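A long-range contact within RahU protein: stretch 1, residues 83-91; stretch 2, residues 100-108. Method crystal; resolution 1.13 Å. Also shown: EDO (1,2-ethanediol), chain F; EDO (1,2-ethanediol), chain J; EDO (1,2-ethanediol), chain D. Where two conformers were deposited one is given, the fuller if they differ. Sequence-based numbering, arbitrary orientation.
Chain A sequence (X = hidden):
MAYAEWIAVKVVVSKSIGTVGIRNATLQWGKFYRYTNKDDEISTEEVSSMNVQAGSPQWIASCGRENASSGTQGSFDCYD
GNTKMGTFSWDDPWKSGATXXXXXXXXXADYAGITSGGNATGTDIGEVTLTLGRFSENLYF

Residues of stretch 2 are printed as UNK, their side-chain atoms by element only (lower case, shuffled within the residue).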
# COMPACT_ATOMS: atom_id res chain seq x y z
N THR A 83 15.70 -8.96 5.01
CA THR A 83 15.38 -8.23 6.24
C THR A 83 14.06 -7.48 6.12
O THR A 83 13.89 -6.64 5.23
CB THR A 83 16.51 -7.24 6.55
OG1 THR A 83 17.75 -7.95 6.63
CG2 THR A 83 16.24 -6.54 7.87
N LYS A 84 13.12 -7.77 7.03
CA LYS A 84 11.84 -7.07 7.03
C LYS A 84 12.03 -5.60 7.37
O LYS A 84 12.69 -5.25 8.35
CB LYS A 84 10.89 -7.72 8.03
CG LYS A 84 9.46 -7.18 7.93
CD LYS A 84 8.55 -7.78 8.99
CE LYS A 84 7.12 -7.32 8.81
NZ LYS A 84 6.22 -7.81 9.90
N MET A 85 11.42 -4.73 6.56
CA MET A 85 11.40 -3.29 6.82
C MET A 85 10.16 -2.85 7.58
O MET A 85 10.25 -1.99 8.46
CB MET A 85 11.50 -2.50 5.51
CG MET A 85 12.75 -2.79 4.71
SD MET A 85 12.63 -2.24 3.00
CE MET A 85 11.98 -0.59 3.27
N GLY A 86 9.00 -3.42 7.25
CA GLY A 86 7.76 -3.07 7.91
C GLY A 86 6.56 -3.47 7.07
O GLY A 86 6.69 -4.17 6.06
N THR A 87 5.39 -3.01 7.52
CA THR A 87 4.10 -3.40 6.94
C THR A 87 3.25 -2.16 6.68
O THR A 87 3.08 -1.33 7.58
CB THR A 87 3.34 -4.33 7.89
OG1 THR A 87 4.12 -5.51 8.13
CG2 THR A 87 1.97 -4.71 7.32
N PHE A 88 2.70 -2.05 5.47
CA PHE A 88 1.72 -1.02 5.14
C PHE A 88 0.32 -1.64 5.17
O PHE A 88 0.09 -2.67 4.54
CB PHE A 88 1.98 -0.41 3.76
CG PHE A 88 1.10 0.77 3.47
CD1 PHE A 88 1.45 2.04 3.87
CD2 PHE A 88 -0.13 0.59 2.84
CE1 PHE A 88 0.62 3.12 3.63
CE2 PHE A 88 -0.97 1.67 2.62
CZ PHE A 88 -0.60 2.93 3.02
N SER A 89 -0.62 -0.99 5.88
CA SER A 89 -1.98 -1.49 6.03
C SER A 89 -2.97 -0.35 5.81
O SER A 89 -2.64 0.82 6.02
CB SER A 89 -2.22 -2.05 7.45
OG SER A 89 -1.42 -3.19 7.70
N TRP A 90 -4.19 -0.69 5.40
CA TRP A 90 -5.22 0.32 5.16
C TRP A 90 -6.61 -0.28 5.38
O TRP A 90 -6.82 -1.50 5.31
CB TRP A 90 -5.15 0.91 3.74
CG TRP A 90 -5.51 -0.10 2.68
CD1 TRP A 90 -6.75 -0.35 2.15
CD2 TRP A 90 -4.62 -1.06 2.09
NE1 TRP A 90 -6.68 -1.39 1.25
CE2 TRP A 90 -5.39 -1.85 1.20
CE3 TRP A 90 -3.25 -1.33 2.22
CZ2 TRP A 90 -4.83 -2.87 0.44
CZ3 TRP A 90 -2.70 -2.35 1.47
CH2 TRP A 90 -3.49 -3.11 0.60
N ASP A 91 -7.58 0.62 5.59
CA ASP A 91 -8.99 0.26 5.72
C ASP A 91 -9.83 1.40 5.18
O ASP A 91 -9.77 2.52 5.71
CB ASP A 91 -9.34 -0.02 7.19
CG ASP A 91 -10.80 -0.36 7.38
OD1 ASP A 91 -11.37 -1.03 6.50
OD2 ASP A 91 -11.37 0.04 8.41
N UNK A 100 -11.51 6.50 7.41
CA UNK A 100 -10.53 5.67 6.73
C UNK A 100 -9.21 5.75 7.47
O UNK A 100 -8.86 6.79 8.04
n UNK A 100 -11.65 7.34 3.67
c UNK A 100 -10.30 6.17 5.30
o UNK A 100 -12.50 5.50 4.64
c UNK A 100 -11.58 6.31 4.50
N UNK A 101 -8.47 4.64 7.48
CA UNK A 101 -7.18 4.59 8.16
C UNK A 101 -6.14 3.93 7.27
O UNK A 101 -6.46 3.12 6.39
c UNK A 101 -7.26 3.84 9.50
o UNK A 101 -7.74 2.51 9.29
c UNK A 101 -8.16 4.57 10.48
N UNK A 102 -4.88 4.30 7.50
CA UNK A 102 -3.74 3.66 6.83
C UNK A 102 -2.49 3.95 7.65
O UNK A 102 -2.43 4.93 8.39
c UNK A 102 -4.34 9.08 5.04
c UNK A 102 -3.34 5.60 5.25
n UNK A 102 -2.32 7.59 5.09
c UNK A 102 -5.74 6.63 5.25
c UNK A 102 -2.13 6.23 5.17
c UNK A 102 -6.40 7.84 5.18
c UNK A 102 -3.66 7.86 5.11
c UNK A 102 -3.58 4.13 5.38
c UNK A 102 -4.34 6.63 5.21
c UNK A 102 -5.70 9.05 5.08
N UNK A 103 -1.49 3.08 7.51
CA UNK A 103 -0.27 3.24 8.29
C UNK A 103 0.85 2.39 7.72
O UNK A 103 0.62 1.33 7.13
o UNK A 103 -0.81 1.47 9.85
c UNK A 103 -0.50 2.85 9.75
N UNK A 104 2.08 2.85 7.93
CA UNK A 104 3.27 2.01 7.83
C UNK A 104 3.78 1.75 9.24
O UNK A 104 3.93 2.69 10.02
c UNK A 104 4.37 2.67 7.00
c UNK A 104 6.67 -0.02 5.63
c UNK A 104 5.57 0.80 5.81
c UNK A 104 6.71 1.93 7.58
c UNK A 104 7.81 1.11 7.40
c UNK A 104 5.58 1.79 6.79
c UNK A 104 7.80 0.14 6.42
N UNK A 105 4.04 0.48 9.57
CA UNK A 105 4.61 0.13 10.86
C UNK A 105 6.00 -0.43 10.64
O UNK A 105 6.14 -1.50 10.02
o UNK A 105 2.41 -0.35 11.71
c UNK A 105 4.28 -1.21 12.97
c UNK A 105 3.73 -0.89 11.58
N UNK A 106 7.06 0.23 11.12
CA UNK A 106 8.42 -0.27 10.88
C UNK A 106 8.73 -1.47 11.76
O UNK A 106 8.30 -1.56 12.91
c UNK A 106 9.30 0.92 11.26
c UNK A 106 7.05 1.50 11.87
c UNK A 106 8.48 1.65 12.32
N UNK A 107 9.51 -2.40 11.20
CA UNK A 107 9.93 -3.58 11.95
C UNK A 107 10.99 -3.25 12.99
O UNK A 107 11.13 -3.98 13.98
c UNK A 107 10.46 -4.64 10.98
N UNK A 108 11.77 -2.20 12.76
CA UNK A 108 12.79 -1.72 13.69
C UNK A 108 13.13 -0.30 13.27
O UNK A 108 12.67 0.19 12.24
o UNK A 108 14.80 -2.29 12.46
c UNK A 108 14.05 -2.59 13.63
C1 EDO F . 6.25 -4.38 11.25
O1 EDO F . 7.09 -5.52 11.48
C2 EDO F . 4.82 -4.72 11.64
O2 EDO F . 4.40 -5.90 10.94
C1 EDO J . -4.42 7.78 9.01
O1 EDO J . -4.94 6.55 9.54
C2 EDO J . -5.58 8.69 8.64
O2 EDO J . -6.71 8.41 9.48
C1 EDO D . -14.80 -3.35 4.16
O1 EDO D . -15.74 -2.38 3.70
C2 EDO D . -13.56 -2.62 4.65
O2 EDO D . -13.82 -1.96 5.90
O HOH W 1 14.33 -4.31 10.54
O HOH W 2 0.88 -0.83 9.40
O HOH W 3 -10.58 2.56 9.38

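Position 100 carries four side-chain atoms, two carbons in line with one oxygen and one nitrogen on the second. Its CA lies 3.4 Å from Asp-91 O, a CA-H...O contact, and both polar ends are hydrogen-bonded elsewhere in the structure. A terminal amide on so short a chain is Asn-100.

At position 101 one carbon bears an oxygen and a second carbon. The oxygen lies 3.7 Å from Asp-91 CB, and it donates to water 3, which in turn donates to Asp-91 OD2. A beta-branched hydroxyl fits: Thr-101. Its backbone pairs with Asp-91 both ways, Asp-91 N to Thr-101 O at 2.9 Å and Thr-101 N to Asp-91 O at 3.1 Å.

Position 102 has one carbon followed by fused five- and six-membered rings of eight carbons and one nitrogen. The CB sits 3.9 Å from Trp-90 CB and 4.0 Å from Phe-88 CZ, while the bicycle leads away from stretch 1 and a 1,2-ethanediol (chain J) covers one of its faces. The indole identifies Trp-102.

Position 103 has a single carbon and an oxygen, and the oxygen lies 4.5 Å from Ser-89 CB; this is Ser-103. Its backbone forms a reciprocal pair with Ser-89, in which Ser-89 N to Ser-103 O and Ser-103 N to Ser-89 O are both 2.9 Å.

Position 104 has one carbon and a ring of six carbons with no further atom. The end of the side chain comes nearer stretch 1, with one ring carbon 3.5 Å from Gly-86 CA and another 4.3 Å from Phe-88 CB. The plain ring identifies Phe-104.

Position 105 again shows a carbon branching to oxygen and carbon. The oxygen shares water 2 with Ser-103 OG, and that water also donates to Thr-87 O. This is Thr-105.

At position 106 three carbons close onto the backbone nitrogen. The residue has no N-H to donate, but lies opposite Gly-86 in a non-hydrogen-bonded pair, where none is required. It is Pro-106.

Position 107 has one carbon, a CB 3.5 Å from Lys-84 O, and its N donates to Met-85 O at 2.9 Å; it is Ala-107.

Position 108 has a carbon and an oxygen, the oxygen linked to Lys-84 O through water 1, and is Ser-108.

The contact is an antiparallel ladder whose seven backbone hydrogen bonds fix the register. Phe-88, Trp-90, Trp-102 and Phe-104 share one face; Thr-87, Ser-89, Asp-91, Thr-101, Ser-103 and Thr-105 line the other, where waters bridge the strands. Gly-86 makes room for the Phe-104 ring: a CB there would lie 2.5 Å from Phe-104 CZ and 2.4 Å from Thr-105 O, both clashes.

Stretch 2 (100-108) NTWSFTPAS
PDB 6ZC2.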